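Long-range contact in 3-phosphoshikimate 1-carboxyvinyltransferase (Streptomyces sviceus, PDB 7M0O), which probably transfers the enolpyruvyl group of phosphoenolpyruvate to the 5-hydroxyl of shikimate-3-phosphate, the sixth step of the pathway to chorismate: residues A12-A20 with T80-L88. Residues are numbered along the deposited sequence; the frame is centred on the assembly and turned at random.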
loop_
_atom_site.group_PDB
_atom_site.type_symbol
_atom_site.label_atom_id
_atom_site.label_comp_id
_atom_site.label_asym_id
_atom_site.label_seq_id
_atom_site.Cartn_x
_atom_site.Cartn_y
_atom_site.Cartn_z
ATOM N N ALA A 12 -7.511 3.215 -1.183
ATOM C CA ALA A 12 -8.483 2.443 -1.958
ATOM C C ALA A 12 -9.539 1.812 -1.063
ATOM O O ALA A 12 -10.745 1.945 -1.316
ATOM C CB ALA A 12 -7.751 1.359 -2.753
ATOM N N ARG A 13 -9.098 1.073 -0.038
ATOM C CA ARG A 13 -10.040 0.504 0.926
ATOM C C ARG A 13 -10.900 1.590 1.570
ATOM O O ARG A 13 -12.109 1.403 1.756
ATOM C CB ARG A 13 -9.294 -0.269 2.015
ATOM C CG ARG A 13 -8.440 -1.468 1.574
ATOM C CD ARG A 13 -7.723 -1.952 2.830
ATOM N NE ARG A 13 -6.797 -3.073 2.679
ATOM C CZ ARG A 13 -5.498 -2.960 2.405
ATOM N NH1 ARG A 13 -4.937 -1.769 2.202
ATOM N NH2 ARG A 13 -4.755 -4.049 2.331
ATOM N N ALA A 14 -10.289 2.718 1.946
ATOM C CA ALA A 14 -11.032 3.769 2.646
ATOM C C ALA A 14 -12.130 4.368 1.775
ATOM O O ALA A 14 -13.180 4.774 2.294
ATOM C CB ALA A 14 -10.082 4.873 3.108
ATOM N N LEU A 15 -11.883 4.482 0.462
ATOM C CA LEU A 15 -12.903 5.011 -0.449
ATOM C C LEU A 15 -14.114 4.088 -0.515
ATOM O O LEU A 15 -15.262 4.554 -0.544
ATOM C CB LEU A 15 -12.318 5.202 -1.852
ATOM C CG LEU A 15 -11.414 6.408 -2.047
ATOM C CD1 LEU A 15 -10.721 6.352 -3.399
ATOM C CD2 LEU A 15 -12.230 7.655 -1.937
ATOM N N PHE A 16 -13.872 2.776 -0.564
ATOM C CA PHE A 16 -14.965 1.809 -0.513
ATOM C C PHE A 16 -15.769 1.968 0.768
ATOM O O PHE A 16 -17.003 2.030 0.740
ATOM C CB PHE A 16 -14.398 0.390 -0.629
ATOM C CG PHE A 16 -15.450 -0.697 -0.713
ATOM C CD1 PHE A 16 -16.250 -1.006 0.391
ATOM C CD2 PHE A 16 -15.615 -1.439 -1.878
ATOM C CE1 PHE A 16 -17.218 -2.016 0.331
ATOM C CE2 PHE A 16 -16.585 -2.461 -1.946
ATOM C CZ PHE A 16 -17.377 -2.744 -0.839
ATOM N N LEU A 17 -15.081 1.981 1.910
ATOM C CA LEU A 17 -15.766 2.076 3.196
ATOM C C LEU A 17 -16.552 3.381 3.315
ATOM O O LEU A 17 -17.687 3.386 3.825
ATOM C CB LEU A 17 -14.742 1.930 4.319
ATOM C CG LEU A 17 -14.120 0.530 4.357
ATOM C CD1 LEU A 17 -12.806 0.491 5.125
ATOM C CD2 LEU A 17 -15.116 -0.429 5.003
ATOM N N ALA A 18 -15.972 4.498 2.841
ATOM C CA ALA A 18 -16.669 5.783 2.886
ATOM C C ALA A 18 -17.936 5.752 2.043
ATOM O O ALA A 18 -18.950 6.348 2.414
ATOM C CB ALA A 18 -15.755 6.918 2.410
ATOM N N ALA A 19 -17.883 5.088 0.887
ATOM C CA ALA A 19 -19.061 4.963 0.040
ATOM C C ALA A 19 -20.145 4.107 0.683
ATOM O O ALA A 19 -21.338 4.377 0.499
ATOM C CB ALA A 19 -18.660 4.363 -1.304
ATOM N N ALA A 20 -19.759 3.045 1.395
ATOM C CA ALA A 20 -20.717 2.022 1.801
ATOM C C ALA A 20 -21.299 2.253 3.194
ATOM O O ALA A 20 -22.318 1.638 3.528
ATOM C CB ALA A 20 -20.062 0.633 1.739
ATOM N N THR A 80 -7.968 -0.442 -8.777
ATOM C CA THR A 80 -8.896 -0.400 -7.649
ATOM C C THR A 80 -10.304 -0.049 -8.114
ATOM O O THR A 80 -11.287 -0.685 -7.711
ATOM C CB THR A 80 -8.416 0.616 -6.605
ATOM O OG1 THR A 80 -7.283 0.095 -5.904
ATOM C CG2 THR A 80 -9.535 0.906 -5.617
ATOM N N THR A 81 -10.423 0.998 -8.931
ATOM C CA THR A 81 -11.716 1.389 -9.479
ATOM C C THR A 81 -12.372 0.229 -10.226
ATOM O O THR A 81 -13.576 -0.020 -10.071
ATOM C CB THR A 81 -11.543 2.592 -10.409
ATOM O OG1 THR A 81 -10.805 3.636 -9.732
ATOM C CG2 THR A 81 -12.886 3.130 -10.869
ATOM N N ALA A 82 -11.585 -0.501 -11.023
ATOM C CA ALA A 82 -12.109 -1.573 -11.862
ATOM C C ALA A 82 -12.603 -2.772 -11.069
ATOM O O ALA A 82 -13.438 -3.532 -11.578
ATOM C CB ALA A 82 -11.042 -2.031 -12.860
ATOM N N ARG A 83 -12.113 -2.971 -9.846
ATOM C CA ARG A 83 -12.572 -4.082 -9.019
ATOM C C ARG A 83 -13.543 -3.657 -7.928
ATOM O O ARG A 83 -14.544 -4.345 -7.699
ATOM C CB ARG A 83 -11.376 -4.796 -8.382
ATOM C CG ARG A 83 -10.441 -5.388 -9.413
ATOM C CD ARG A 83 -9.003 -5.367 -8.922
ATOM N NE ARG A 83 -8.099 -5.991 -9.883
ATOM C CZ ARG A 83 -6.786 -6.101 -9.710
ATOM N NH1 ARG A 83 -6.213 -5.620 -8.614
ATOM N NH2 ARG A 83 -6.048 -6.693 -10.637
ATOM N N PHE A 84 -13.301 -2.519 -7.272
ATOM C CA PHE A 84 -14.139 -2.122 -6.141
ATOM C C PHE A 84 -15.474 -1.531 -6.582
ATOM O O PHE A 84 -16.490 -1.752 -5.918
ATOM C CB PHE A 84 -13.407 -1.107 -5.260
ATOM C CG PHE A 84 -12.360 -1.706 -4.370
ATOM C CD1 PHE A 84 -12.031 -3.055 -4.449
ATOM C CD2 PHE A 84 -11.706 -0.914 -3.435
ATOM C CE1 PHE A 84 -11.065 -3.596 -3.623
ATOM C CE2 PHE A 84 -10.728 -1.448 -2.601
ATOM C CZ PHE A 84 -10.409 -2.790 -2.693
ATOM N N LEU A 85 -15.508 -0.737 -7.653
ATOM C CA LEU A 85 -16.793 -0.174 -8.070
ATOM C C LEU A 85 -17.799 -1.243 -8.495
ATOM O O LEU A 85 -18.968 -1.140 -8.096
ATOM C CB LEU A 85 -16.585 0.873 -9.174
ATOM C CG LEU A 85 -16.119 2.247 -8.695
ATOM C CD1 LEU A 85 -16.306 3.280 -9.790
ATOM C CD2 LEU A 85 -16.854 2.691 -7.429
ATOM N N PRO A 86 -17.448 -2.257 -9.293
ATOM C CA PRO A 86 -18.434 -3.320 -9.568
ATOM C C PRO A 86 -18.895 -4.036 -8.323
ATOM O O PRO A 86 -20.055 -4.469 -8.252
ATOM C CB PRO A 86 -17.680 -4.262 -10.508
ATOM C CG PRO A 86 -16.667 -3.359 -11.194
ATOM C CD PRO A 86 -16.227 -2.420 -10.109
ATOM N N THR A 87 -18.008 -4.181 -7.341
ATOM C CA THR A 87 -18.380 -4.827 -6.083
ATOM C C THR A 87 -19.415 -4.004 -5.322
ATOM O O THR A 87 -20.436 -4.533 -4.860
ATOM C CB THR A 87 -17.137 -5.038 -5.222
ATOM O OG1 THR A 87 -16.193 -5.862 -5.905
ATOM C CG2 THR A 87 -17.512 -5.680 -3.865
ATOM N N LEU A 88 -19.143 -2.710 -5.132
ATOM C CA LEU A 88 -20.122 -1.810 -4.522
ATOM C C LEU A 88 -21.456 -1.842 -5.253
ATOM O O LEU A 88 -22.525 -1.886 -4.633
ATOM C CB LEU A 88 -19.587 -0.381 -4.534
ATOM C CG LEU A 88 -18.659 0.013 -3.402
ATOM C CD1 LEU A 88 -17.939 1.311 -3.796
ATOM C CD2 LEU A 88 -19.465 0.196 -2.111
#
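Two helices in the buried interior of one globular half of the EPSP synthase fold, 8-20 and 79-90, meet through A12, F16, A19 and A20 on one side and T80, F84, T87 and L88 on the other. Their segments run nearly parallel, axes 10.7 Å apart and crossing at -21°, and A12, F16 and A20 lie level with T80, F84 and L88, one turn per step. No hydrogen bond joins them, so apolar packing carries the contact.

At its middle the F16 ring presents its edge to the face of F84, a T-shaped stack with planes at 83° and centroids 5.8 Å apart. With CG anti to the backbone N (chi1 -175°), the F16 ring is directed at helix 79-90, between F84 and L88. The methyl CD2 of L88 sits over the centre of one face of the F16 ring, 3.8 Å from its centroid, evidence for a CH-pi contact. T87 CG2 reaches the ring's edge, 3.9 Å from F16 CE2. Cutting F16 back to an alanine is likely to open a gap between the helices and leave the F84 face and the L88 methyl without their aromatic partner.

Toward the N-terminal ends, the edge of the F84 ring meets backbone of the other helix, CE2 lying 3.6 Å from A12 O. Beside it, A12 CB and T80 CG2 are pressed to 3.4 Å, tighter than usual for two carbons. At the far end A19 CB touches L88 CD1, and A20 CB touches L88 CD2.

T80 OG1 is hydrogen-bonded to K8, predicted to bind both substrates, which places this end beside the probable active site. Helix 155-163 meets the pair through L162 on F16, helix 34-45 packs F39 against F84, and helix 182-193 lies against R13, a predicted 3-phosphoshikimate ligand whose NE is hydrogen-bonded to T187 OG1.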